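Side-chain contacts in 28 kDa product (PDB 1UKF), which acts as a self-cleaving, papain-like cysteine protease of the C58 family, delivered by a bacterial plant pathogen and essential during infection of bean and Arabidopsis cells: residues D31-A34 / E35-M38; E53-Q56 / V57-D60; Q154-R157 / S158-P161; G166-D169 / H170-L174. All coordinates share one frame; numbering follows the deposited sequence.

Overall arrangement
From the N terminus, the four contacts follow in series along the chain, none nesting or crossing. Interaction 1 closes the loop after helix 18-27 by capping helix 34-41. Interaction 2 spans about two turns in the middle of helix 46-67, beside the active-site Cys18. Interaction 3 is the turn between strand 151-156 of the antiparallel sheet and helix 160-173, and interaction 4 lies further along that helix, about 17 Å away between centres, where it reaches Asp147 and His132. Interactions 2 and 4 thus flank the catalytic residues of this papain-like fold from opposite sides of its centre. Interactions 1 and 3 touch through Arg37 and Gln154.

Interaction 1: residues D31-A34 / E35-M38; sequences DGDA and ESRM
The guanidinium of Arg37 has the peptide between Asp33 and Ala34 over one face, with Asp33 C and Ala34 N both 3.3 Å above its plane and displaced toward the rim. At its edge sits the carbonyl of Asp31. The motif is a helix N-cap with a capping box, in which Asp33 precedes helix 34-41 and pairs reciprocally with Ser36. Arg37 NH1 donates in its own plane to Asp31 O at 2.9 Å, though it meets that oxygen from above the carbonyl plane; its bond to Gly32 O is weak. NH2 makes a salt bridge with Glu152 on strand 151-156, so the one group fastens the incoming loop and the sheet to the first turn of the helix. The chain reaches back through a bend at chi3 (-77°), which folds the guanidinium over the cap.

In the box, Ser36 N donates almost straight (163°) to Asp33 OD1 at 2.9 Å, and Asp33 N returns a bond to Ser36 OG. The helix then starts regularly, Arg37 N bonding to Asp33 O and Met38 N to Ala34 O. Gly32, with positive phi, brings its CA within 3.5 Å of Ser36 OG. Ala34 and Met38 face strand 6-9. A water donates to both Asp31 O and Ser36 OG, the latter at 2.9 Å.

Interaction 2: residues E53-Q56 / V57-D60; sequences ERHQ and VYND
His55 and Tyr58, three residues apart on helix 46-67, make the aromatic part of this contact. Their side chains run side by side in the same direction with ring planes 27° apart, but the rings are slid so far, 5.3 Å between centroids, that they barely overlap. Tyr58 CD2 lies over one face of the imidazole, 4.0 Å from His55 CE1. In both residues CG stands opposite the backbone N (chi1 -158° in His55 and 173° in Tyr58), which sends both rings off the same side of the helix; both reach Ala19 of helix 18-27, and Tyr58 also packs on helix 73-84.

Asn59, one turn on from His55, sets its amide plane nearly perpendicular to the imidazole, and ND2 comes within 3.6 Å of His55 CD2, a van der Waals approach. The polar link is a water, 2.8 Å from His55 NE2 and donating to Asn59 OD1. The other ring nitrogen, ND1, is hydrogen-bonded to Gly20 N.

Backbone bonds are those of an alpha helix: Val57 N to Glu53 O, Tyr58 N to Arg54 O, Asn59 N to His55 O and Asp60 N to Gln56 O, the last two both 2.8 Å.

Both imidazole nitrogens are therefore engaged, one by backbone and one by water, which should fix the rotation of a ring whose side chain lies about 5 Å from that of the active-site Cys18.

Interaction 3: residues Q154-R157 / S158-P161; sequences QSSR and SAAP
Ser155 lays its hydroxymethyl group against the last two residues of the turn, CB 4.1 Å from Ala159 CB and OG 3.5 Å from Ala160 CA. The motif is a strand-to-helix connection: strand 151-156 ends, a type I beta turn runs from Arg157 to Ala160, and helix 160-173 begins. Ala160 N closes the turn on Arg157 O at 3.2 Å, well above the carbonyl plane.

Ser156 binds the same turn from the strand side. Its hydroxyl, held between the backbone N and carbonyl carbon (chi1 59°), accepts from Ala159 N at 3.1 Å, while the bond from that N to Ser156 O is weak. The same hydroxyl oxygen also packs on Ala159 CB and on Ser158 CB, the latter at 3.4 Å. The guanidinium of Arg157 is bound outside the turn, NH1 donating to Gly140 O.

Around the turn, Ala159 rests with Ser155 on Phe5, and the buried Ala160 touches Phe143 of strand 142-147 and Ala110 of helix 102-113, which Pro161 also touches. The turn thus joins the sheet to the helix layer. At the strand end, Ser155 OG donates to Ser156 O at 2.8 Å.

Interaction 4: residues G166-D169 / H170-L174; sequences GLID and HYNSL
His170 N to Gly166 O, Tyr171 N to Leu167 O, Asn172 N to Ile168 O and Ser173 N to Asp169 O are the successive bonds of an alpha helix, the last stretch of helix 160-173. The Asn172 bond, 3.0 Å from its N to Ile168 O, lies in the carbonyl plane, and the Ser173 N bond to Asp169 O is the shortest at 2.8 Å.

Leu167 and Tyr171, one turn apart, lie alongside each other, Leu167 CD1 meeting Tyr171 CE1 at 4.0 Å. Tyr171 carries this helix to the catalytic centre: its hydroxyl is hydrogen-bonded to Asp147 OD2 and to Asn149 ND2. This is consistent with a second-shell role, positioning the active-site aspartate. His170 CD2 stands over the centre of the tyrosine ring, 3.8 Å above its plane.

Ile168 and Asn172 form a second side-by-side pair. There Ile168 CG2 presses on Asn172 ND2 at 3.2 Å, while Asn172 OD1 accepts from Val178 N and so joins the helix end to strand 178-187. Asp169 OD2 pairs with Lys165. At the C-terminal turn, Ser173 OG lies between its own backbone N and carbonyl carbon (chi1 74°), from where it reaches back to donate to His170 O at 2.6 Å.

Interaction 1: residues D31-A34 / E35-M38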
ATOM      1  N   ASP A  31     -11.617 -11.621   0.637  1.00 18.50           N
ATOM      2  CA  ASP A  31     -11.738 -13.068   0.494  1.00 19.65           C
ATOM      3  C   ASP A  31     -10.973 -13.839   1.561  1.00 18.55           C
ATOM      4  O   ASP A  31      -9.845 -13.491   1.905  1.00 15.91           O
ATOM      5  CB  ASP A  31     -11.267 -13.494  -0.896  1.00 22.29           C
ATOM      6  CG  ASP A  31     -12.057 -12.827  -2.005  1.00 25.88           C
ATOM      7  OD1 ASP A  31     -13.305 -12.848  -1.938  1.00 29.08           O
ATOM      8  OD2 ASP A  31     -11.438 -12.284  -2.943  1.00 28.86           O
ATOM      9  N   GLY A  32     -11.603 -14.893   2.078  1.00 17.94           N
ATOM     10  CA  GLY A  32     -10.988 -15.718   3.105  1.00 17.93           C
ATOM     11  C   GLY A  32     -10.595 -14.915   4.328  1.00 16.74           C
ATOM     12  O   GLY A  32     -11.307 -13.996   4.731  1.00 17.81           O
ATOM     13  N   ASP A  33      -9.471 -15.276   4.939  1.00 16.66           N
ATOM     14  CA  ASP A  33      -8.978 -14.550   6.101  1.00 17.24           C
ATOM     15  C   ASP A  33      -7.563 -14.065   5.803  1.00 15.67           C
ATOM     16  O   ASP A  33      -7.019 -14.343   4.735  1.00 14.57           O
ATOM     17  CB  ASP A  33      -8.999 -15.426   7.361  1.00 18.21           C
ATOM     18  CG  ASP A  33      -8.378 -16.789   7.142  1.00 20.01           C
ATOM     19  OD1 ASP A  33      -7.292 -16.869   6.534  1.00 19.65           O
ATOM     20  OD2 ASP A  33      -8.974 -17.789   7.595  1.00 25.62           O
ATOM     21  N   ALA A  34      -6.971 -13.335   6.740  1.00 15.42           N
ATOM     22  CA  ALA A  34      -5.630 -12.799   6.542  1.00 12.52           C
ATOM     23  C   ALA A  34      -4.608 -13.868   6.161  1.00 13.35           C
ATOM     24  O   ALA A  34      -3.801 -13.664   5.251  1.00 12.16           O
ATOM     25  CB  ALA A  34      -5.174 -12.062   7.793  1.00 13.75           C
ATOM     26  N   GLU A  35      -4.640 -15.003   6.853  1.00 13.44           N
ATOM     27  CA  GLU A  35      -3.703 -16.087   6.575  1.00 14.29           C
ATOM     28  C   GLU A  35      -3.845 -16.628   5.158  1.00 13.44           C
ATOM     29  O   GLU A  35      -2.845 -16.834   4.463  1.00 13.36           O
ATOM     30  CB  GLU A  35      -3.901 -17.233   7.572  1.00 18.13           C
ATOM     31  CG  GLU A  35      -3.605 -16.869   9.014  1.00 25.82           C
ATOM     32  CD  GLU A  35      -2.169 -16.434   9.221  1.00 28.24           C
ATOM     33  OE1 GLU A  35      -1.255 -17.214   8.880  1.00 32.64           O
ATOM     34  OE2 GLU A  35      -1.954 -15.314   9.728  1.00 33.58           O
ATOM     35  N   SER A  36      -5.081 -16.865   4.725  1.00 13.50           N
ATOM     36  CA  SER A  36      -5.292 -17.390   3.385  1.00 12.61           C
ATOM     37  C   SER A  36      -4.910 -16.357   2.329  1.00 12.02           C
ATOM     38  O   SER A  36      -4.473 -16.721   1.239  1.00 12.03           O
ATOM     39  CB  SER A  36      -6.746 -17.851   3.194  1.00 13.61           C
ATOM     40  OG  SER A  36      -7.662 -16.777   3.272  1.00 15.22           O
ATOM     41  N   ARG A  37      -5.057 -15.073   2.649  1.00 11.32           N
ATOM     42  CA  ARG A  37      -4.688 -14.030   1.696  1.00 10.65           C
ATOM     43  C   ARG A  37      -3.173 -14.005   1.532  1.00 10.80           C
ATOM     44  O   ARG A  37      -2.664 -13.829   0.425  1.00 10.56           O
ATOM     45  CB  ARG A  37      -5.204 -12.661   2.153  1.00 11.22           C
ATOM     46  CG  ARG A  37      -6.719 -12.517   2.013  1.00 11.99           C
ATOM     47  CD  ARG A  37      -7.178 -11.076   2.170  1.00 12.38           C
ATOM     48  NE  ARG A  37      -7.202 -10.613   3.555  1.00 12.88           N
ATOM     49  CZ  ARG A  37      -8.161 -10.907   4.430  1.00 13.17           C
ATOM     50  NH1 ARG A  37      -9.181 -11.674   4.070  1.00 14.22           N
ATOM     51  NH2 ARG A  37      -8.117 -10.405   5.656  1.00 13.38           N
ATOM     52  N   MET A  38      -2.449 -14.195   2.629  1.00  9.52           N
ATOM     53  CA  MET A  38      -0.997 -14.212   2.536  1.00  9.36           C
ATOM     54  C   MET A  38      -0.536 -15.491   1.831  1.00 10.54           C
ATOM     55  O   MET A  38       0.452 -15.475   1.096  1.00 10.31           O
ATOM     56  CB  MET A  38      -0.364 -14.087   3.924  1.00 10.35           C
ATOM     57  CG  MET A  38      -0.635 -12.735   4.590  1.00 10.34           C
ATOM     58  SD  MET A  38      -0.149 -11.280   3.600  1.00 10.64           S
ATOM     59  CE  MET A  38      -1.724 -10.816   2.864  1.00 12.09           C
TER
HETATM   60  O   HOH W   1      -7.986 -15.474   0.738  1.00 17.97           O

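Interaction 2: residues E53-Q56 / V57-D60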
ATOM      1  N   GLU A  53       2.297 -10.038 -12.586  1.00 10.95           N
ATOM      2  CA  GLU A  53       1.677  -9.577 -13.825  1.00 11.95           C
ATOM      3  C   GLU A  53       1.172  -8.148 -13.647  1.00 10.92           C
ATOM      4  O   GLU A  53       1.334  -7.308 -14.533  1.00 11.34           O
ATOM      5  CB  GLU A  53       0.508 -10.483 -14.213  1.00 13.96           C
ATOM      6  CG  GLU A  53       0.891 -11.905 -14.573  1.00 22.53           C
ATOM      7  CD  GLU A  53      -0.308 -12.718 -15.014  1.00 25.72           C
ATOM      8  OE1 GLU A  53      -0.981 -12.302 -15.982  1.00 28.67           O
ATOM      9  OE2 GLU A  53      -0.582 -13.768 -14.394  1.00 30.09           O
ATOM     10  N   ARG A  54       0.544  -7.872 -12.509  1.00 10.53           N
ATOM     11  CA  ARG A  54       0.053  -6.526 -12.253  1.00 10.23           C
ATOM     12  C   ARG A  54       1.228  -5.567 -12.136  1.00  9.89           C
ATOM     13  O   ARG A  54       1.146  -4.422 -12.582  1.00  9.77           O
ATOM     14  CB  ARG A  54      -0.777  -6.477 -10.969  1.00 11.08           C
ATOM     15  CG  ARG A  54      -2.065  -7.287 -11.019  1.00 10.93           C
ATOM     16  CD  ARG A  54      -2.927  -7.015  -9.791  1.00 10.73           C
ATOM     17  NE  ARG A  54      -4.042  -7.952  -9.667  1.00 12.12           N
ATOM     18  CZ  ARG A  54      -5.137  -7.936 -10.423  1.00 12.40           C
ATOM     19  NH1 ARG A  54      -5.287  -7.021 -11.371  1.00 13.65           N
ATOM     20  NH2 ARG A  54      -6.083  -8.849 -10.232  1.00 14.57           N
ATOM     21  N   HIS A  55       2.327  -6.023 -11.544  1.00  9.81           N
ATOM     22  CA  HIS A  55       3.477  -5.148 -11.409  1.00  8.71           C
ATOM     23  C   HIS A  55       4.042  -4.811 -12.787  1.00 10.30           C
ATOM     24  O   HIS A  55       4.631  -3.744 -12.982  1.00 10.02           O
ATOM     25  CB  HIS A  55       4.560  -5.781 -10.537  1.00  9.54           C
ATOM     26  CG  HIS A  55       5.492  -4.777  -9.943  1.00  8.95           C
ATOM     27  ND1 HIS A  55       5.100  -3.907  -8.948  1.00  9.78           N
ATOM     28  CD2 HIS A  55       6.762  -4.439 -10.265  1.00  9.94           C
ATOM     29  CE1 HIS A  55       6.090  -3.072  -8.686  1.00 11.50           C
ATOM     30  NE2 HIS A  55       7.109  -3.372  -9.472  1.00 10.78           N
ATOM     31  N   GLN A  56       3.873  -5.721 -13.742  1.00 11.43           N
ATOM     32  CA  GLN A  56       4.344  -5.468 -15.097  1.00 11.28           C
ATOM     33  C   GLN A  56       3.487  -4.369 -15.723  1.00 11.01           C
ATOM     34  O   GLN A  56       3.981  -3.576 -16.524  1.00 11.72           O
ATOM     35  CB  GLN A  56       4.282  -6.741 -15.942  1.00 11.70           C
ATOM     36  CG  GLN A  56       5.243  -7.828 -15.485  1.00 18.81           C
ATOM     37  CD  GLN A  56       5.497  -8.859 -16.566  1.00 21.38           C
ATOM     38  OE1 GLN A  56       4.581  -9.265 -17.279  1.00 24.79           O
ATOM     39  NE2 GLN A  56       6.746  -9.294 -16.688  1.00 24.12           N
ATOM     40  N   VAL A  57       2.206  -4.323 -15.362  1.00 10.93           N
ATOM     41  CA  VAL A  57       1.324  -3.273 -15.868  1.00 11.23           C
ATOM     42  C   VAL A  57       1.861  -1.952 -15.309  1.00 11.14           C
ATOM     43  O   VAL A  57       1.941  -0.952 -16.018  1.00 11.25           O
ATOM     44  CB  VAL A  57      -0.136  -3.483 -15.401  1.00 12.96           C
ATOM     45  CG1 VAL A  57      -0.980  -2.277 -15.775  1.00 14.35           C
ATOM     46  CG2 VAL A  57      -0.711  -4.738 -16.041  1.00 15.81           C
ATOM     47  N   TYR A  58       2.227  -1.958 -14.029  1.00 10.22           N
ATOM     48  CA  TYR A  58       2.789  -0.779 -13.377  1.00  8.98           C
ATOM     49  C   TYR A  58       4.074  -0.349 -14.095  1.00  9.25           C
ATOM     50  O   TYR A  58       4.238   0.825 -14.437  1.00 10.02           O
ATOM     51  CB  TYR A  58       3.100  -1.094 -11.910  1.00  9.84           C
ATOM     52  CG  TYR A  58       3.849  -0.003 -11.179  1.00  9.96           C
ATOM     53  CD1 TYR A  58       3.174   1.072 -10.604  1.00 10.64           C
ATOM     54  CD2 TYR A  58       5.237  -0.042 -11.076  1.00 10.72           C
ATOM     55  CE1 TYR A  58       3.866   2.084  -9.941  1.00 11.98           C
ATOM     56  CE2 TYR A  58       5.938   0.963 -10.418  1.00 11.80           C
ATOM     57  CZ  TYR A  58       5.248   2.021  -9.854  1.00 11.30           C
ATOM     58  OH  TYR A  58       5.944   3.021  -9.207  1.00 14.77           O
ATOM     59  N   ASN A  59       4.978  -1.302 -14.319  1.00  9.29           N
ATOM     60  CA  ASN A  59       6.245  -1.015 -14.990  1.00  9.41           C
ATOM     61  C   ASN A  59       6.050  -0.504 -16.410  1.00  8.64           C
ATOM     62  O   ASN A  59       6.753   0.412 -16.842  1.00 10.27           O
ATOM     63  CB  ASN A  59       7.142  -2.255 -15.040  1.00  9.58           C
ATOM     64  CG  ASN A  59       7.730  -2.611 -13.694  1.00 12.24           C
ATOM     65  OD1 ASN A  59       7.882  -1.754 -12.824  1.00 13.24           O
ATOM     66  ND2 ASN A  59       8.087  -3.878 -13.524  1.00 11.39           N
ATOM     67  N   ASP A  60       5.115  -1.105 -17.142  1.00  9.38           N
ATOM     68  CA  ASP A  60       4.843  -0.684 -18.516  1.00 10.30           C
ATOM     69  C   ASP A  60       4.386   0.768 -18.527  1.00 10.50           C
ATOM     70  O   ASP A  60       4.839   1.564 -19.349  1.00 10.39           O
ATOM     71  CB  ASP A  60       3.751  -1.554 -19.152  1.00 11.75           C
ATOM     72  CG  ASP A  60       4.209  -2.973 -19.427  1.00 12.60           C
ATOM     73  OD1 ASP A  60       5.424  -3.247 -19.330  1.00 14.32           O
ATOM     74  OD2 ASP A  60       3.345  -3.815 -19.752  1.00 14.96           O
TER
HETATM   75  O   HOH W   2       9.237  -1.809 -10.434  1.00 13.01           O

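Interaction 3: residues Q154-R157 / S158-P161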
ATOM      1  N   GLN A 154      -4.181  -5.401  11.067  1.00 10.37           N
ATOM      2  CA  GLN A 154      -5.556  -4.966  11.241  1.00 11.24           C
ATOM      3  C   GLN A 154      -5.711  -4.198  12.537  1.00 11.77           C
ATOM      4  O   GLN A 154      -5.020  -4.467  13.525  1.00 12.12           O
ATOM      5  CB  GLN A 154      -6.505  -6.168  11.237  1.00 12.09           C
ATOM      6  CG  GLN A 154      -6.747  -6.754   9.852  1.00 13.98           C
ATOM      7  CD  GLN A 154      -7.680  -7.946   9.880  1.00 15.06           C
ATOM      8  OE1 GLN A 154      -8.522  -8.064  10.773  1.00 16.92           O
ATOM      9  NE2 GLN A 154      -7.552  -8.827   8.891  1.00 15.86           N
ATOM     10  N   SER A 155      -6.617  -3.227  12.519  1.00 11.62           N
ATOM     11  CA  SER A 155      -6.898  -2.410  13.689  1.00 11.70           C
ATOM     12  C   SER A 155      -8.304  -1.866  13.546  1.00 11.88           C
ATOM     13  O   SER A 155      -8.930  -1.993  12.498  1.00 11.25           O
ATOM     14  CB  SER A 155      -5.929  -1.226  13.773  1.00 11.19           C
ATOM     15  OG  SER A 155      -6.237  -0.231  12.806  1.00 12.15           O
ATOM     16  N   SER A 156      -8.812  -1.283  14.619  1.00 12.49           N
ATOM     17  CA  SER A 156     -10.120  -0.659  14.554  1.00 12.43           C
ATOM     18  C   SER A 156      -9.805   0.655  13.839  1.00 12.13           C
ATOM     19  O   SER A 156      -8.635   1.021  13.698  1.00 12.38           O
ATOM     20  CB  SER A 156     -10.618  -0.357  15.964  1.00 12.60           C
ATOM     21  OG  SER A 156      -9.705   0.498  16.629  1.00 15.59           O
ATOM     22  N   ARG A 157     -10.822   1.372  13.378  1.00 12.57           N
ATOM     23  CA  ARG A 157     -10.548   2.647  12.732  1.00 11.94           C
ATOM     24  C   ARG A 157      -9.908   3.556  13.786  1.00 11.65           C
ATOM     25  O   ARG A 157      -9.040   4.369  13.476  1.00 12.99           O
ATOM     26  CB  ARG A 157     -11.838   3.282  12.192  1.00 11.94           C
ATOM     27  CG  ARG A 157     -12.583   2.426  11.175  1.00 12.99           C
ATOM     28  CD  ARG A 157     -13.544   3.255  10.323  1.00 13.04           C
ATOM     29  NE  ARG A 157     -14.499   4.041  11.102  1.00 13.00           N
ATOM     30  CZ  ARG A 157     -15.795   3.765  11.222  1.00 13.05           C
ATOM     31  NH1 ARG A 157     -16.320   2.704  10.622  1.00 14.89           N
ATOM     32  NH2 ARG A 157     -16.578   4.576  11.919  1.00 13.72           N
ATOM     33  N   SER A 158     -10.330   3.384  15.037  1.00 12.44           N
ATOM     34  CA  SER A 158      -9.822   4.174  16.156  1.00 13.10           C
ATOM     35  C   SER A 158      -8.309   4.088  16.335  1.00 12.74           C
ATOM     36  O   SER A 158      -7.646   5.090  16.607  1.00 14.84           O
ATOM     37  CB  SER A 158     -10.485   3.730  17.468  1.00 13.28           C
ATOM     38  OG  SER A 158     -11.896   3.841  17.414  1.00 13.12           O
ATOM     39  N   ALA A 159      -7.767   2.882  16.186  1.00 13.05           N
ATOM     40  CA  ALA A 159      -6.337   2.650  16.374  1.00 13.13           C
ATOM     41  C   ALA A 159      -5.488   2.744  15.109  1.00 12.78           C
ATOM     42  O   ALA A 159      -4.273   2.555  15.160  1.00 13.80           O
ATOM     43  CB  ALA A 159      -6.127   1.294  17.037  1.00 14.19           C
ATOM     44  N   ALA A 160      -6.118   3.047  13.980  1.00 12.16           N
ATOM     45  CA  ALA A 160      -5.388   3.155  12.722  1.00 10.45           C
ATOM     46  C   ALA A 160      -4.185   4.103  12.807  1.00 12.40           C
ATOM     47  O   ALA A 160      -3.139   3.829  12.230  1.00 11.53           O
ATOM     48  CB  ALA A 160      -6.330   3.593  11.604  1.00 12.20           C
ATOM     49  N   PRO A 161      -4.319   5.237  13.517  1.00 12.55           N
ATOM     50  CA  PRO A 161      -3.170   6.146  13.605  1.00 13.14           C
ATOM     51  C   PRO A 161      -1.948   5.472  14.228  1.00 12.28           C
ATOM     52  O   PRO A 161      -0.815   5.731  13.825  1.00 14.84           O
ATOM     53  CB  PRO A 161      -3.696   7.281  14.480  1.00 14.49           C
ATOM     54  CG  PRO A 161      -5.147   7.318  14.142  1.00 13.19           C
ATOM     55  CD  PRO A 161      -5.520   5.851  14.113  1.00 14.11           C
TER

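Interaction 4: residues G166-D169 / H170-L174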
ATOM      1  N   GLY A 166       3.295   3.068  13.580  1.00 12.92           N
ATOM      2  CA  GLY A 166       4.172   1.929  13.780  1.00 13.03           C
ATOM      3  C   GLY A 166       4.891   1.521  12.506  1.00 12.64           C
ATOM      4  O   GLY A 166       6.072   1.174  12.534  1.00 13.43           O
ATOM      5  N   LEU A 167       4.181   1.562  11.383  1.00 11.77           N
ATOM      6  CA  LEU A 167       4.771   1.196  10.104  1.00 11.75           C
ATOM      7  C   LEU A 167       5.851   2.204   9.720  1.00 13.14           C
ATOM      8  O   LEU A 167       6.932   1.828   9.270  1.00 12.56           O
ATOM      9  CB  LEU A 167       3.692   1.143   9.021  1.00 13.48           C
ATOM     10  CG  LEU A 167       4.124   0.459   7.724  1.00 12.67           C
ATOM     11  CD1 LEU A 167       4.462  -0.999   8.010  1.00 15.19           C
ATOM     12  CD2 LEU A 167       3.008   0.543   6.694  1.00 15.45           C
ATOM     13  N   ILE A 168       5.557   3.487   9.897  1.00 13.38           N
ATOM     14  CA  ILE A 168       6.523   4.527   9.579  1.00 13.73           C
ATOM     15  C   ILE A 168       7.772   4.369  10.445  1.00 14.18           C
ATOM     16  O   ILE A 168       8.894   4.440   9.945  1.00 14.00           O
ATOM     17  CB  ILE A 168       5.935   5.937   9.811  1.00 14.14           C
ATOM     18  CG1 ILE A 168       4.749   6.165   8.871  1.00 16.41           C
ATOM     19  CG2 ILE A 168       7.010   7.000   9.580  1.00 15.35           C
ATOM     20  CD1 ILE A 168       5.103   6.095   7.398  1.00 21.32           C
ATOM     21  N   ASP A 169       7.576   4.149  11.742  1.00 14.32           N
ATOM     22  CA  ASP A 169       8.708   3.986  12.650  1.00 15.27           C
ATOM     23  C   ASP A 169       9.526   2.758  12.282  1.00 15.01           C
ATOM     24  O   ASP A 169      10.749   2.750  12.430  1.00 15.59           O
ATOM     25  CB  ASP A 169       8.235   3.870  14.100  1.00 16.37           C
ATOM     26  CG  ASP A 169       7.601   5.146  14.613  1.00 18.24           C
ATOM     27  OD1 ASP A 169       7.964   6.236  14.124  1.00 20.23           O
ATOM     28  OD2 ASP A 169       6.748   5.055  15.519  1.00 20.78           O
ATOM     29  N   HIS A 170       8.847   1.719  11.806  1.00 13.56           N
ATOM     30  CA  HIS A 170       9.518   0.489  11.405  1.00 13.14           C
ATOM     31  C   HIS A 170      10.550   0.791  10.324  1.00 12.91           C
ATOM     32  O   HIS A 170      11.713   0.394  10.428  1.00 13.61           O
ATOM     33  CB  HIS A 170       8.501  -0.518  10.863  1.00 14.38           C
ATOM     34  CG  HIS A 170       9.124  -1.684  10.160  1.00 16.83           C
ATOM     35  ND1 HIS A 170       9.728  -2.724  10.833  1.00 19.25           N
ATOM     36  CD2 HIS A 170       9.270  -1.954   8.841  1.00 16.62           C
ATOM     37  CE1 HIS A 170      10.218  -3.585   9.958  1.00 17.38           C
ATOM     38  NE2 HIS A 170       9.955  -3.140   8.744  1.00 19.32           N
ATOM     39  N   TYR A 171      10.125   1.491   9.280  1.00 11.61           N
ATOM     40  CA  TYR A 171      11.037   1.814   8.198  1.00 12.20           C
ATOM     41  C   TYR A 171      12.114   2.803   8.614  1.00 13.25           C
ATOM     42  O   TYR A 171      13.274   2.650   8.236  1.00 12.33           O
ATOM     43  CB  TYR A 171      10.263   2.320   6.981  1.00 11.60           C
ATOM     44  CG  TYR A 171       9.594   1.187   6.236  1.00 10.17           C
ATOM     45  CD1 TYR A 171       8.229   0.937   6.366  1.00 10.24           C
ATOM     46  CD2 TYR A 171      10.350   0.313   5.455  1.00 12.77           C
ATOM     47  CE1 TYR A 171       7.635  -0.163   5.736  1.00 10.61           C
ATOM     48  CE2 TYR A 171       9.769  -0.782   4.827  1.00 13.48           C
ATOM     49  CZ  TYR A 171       8.415  -1.016   4.972  1.00 10.08           C
ATOM     50  OH  TYR A 171       7.856  -2.119   4.362  1.00 11.66           O
ATOM     51  N   ASN A 172      11.748   3.808   9.403  1.00 13.42           N
ATOM     52  CA  ASN A 172      12.741   4.776   9.847  1.00 16.06           C
ATOM     53  C   ASN A 172      13.813   4.093  10.694  1.00 16.46           C
ATOM     54  O   ASN A 172      14.992   4.448  10.617  1.00 17.56           O
ATOM     55  CB  ASN A 172      12.081   5.899  10.650  1.00 18.64           C
ATOM     56  CG  ASN A 172      11.139   6.736   9.809  1.00 21.31           C
ATOM     57  OD1 ASN A 172      11.388   6.970   8.625  1.00 24.56           O
ATOM     58  ND2 ASN A 172      10.057   7.209  10.420  1.00 24.99           N
ATOM     59  N   SER A 173      13.409   3.104  11.486  1.00 16.88           N
ATOM     60  CA  SER A 173      14.349   2.383  12.341  1.00 18.15           C
ATOM     61  C   SER A 173      15.344   1.574  11.509  1.00 18.86           C
ATOM     62  O   SER A 173      16.410   1.193  11.998  1.00 20.23           O
ATOM     63  CB  SER A 173      13.602   1.448  13.298  1.00 20.59           C
ATOM     64  OG  SER A 173      13.093   0.307  12.630  1.00 24.51           O
ATOM     65  N   LEU A 174      14.988   1.312  10.255  1.00 17.16           N
ATOM     66  CA  LEU A 174      15.846   0.554   9.349  1.00 17.70           C
ATOM     67  C   LEU A 174      16.596   1.493   8.413  1.00 15.90           C
ATOM     68  O   LEU A 174      17.212   1.059   7.440  1.00 16.74           O
ATOM     69  CB  LEU A 174      15.007  -0.431   8.532  1.00 19.47           C
ATOM     70  CG  LEU A 174      14.335  -1.556   9.318  1.00 21.78           C
ATOM     71  CD1 LEU A 174      13.416  -2.342   8.397  1.00 23.07           C
ATOM     72  CD2 LEU A 174      15.395  -2.465   9.926  1.00 23.26           C
TER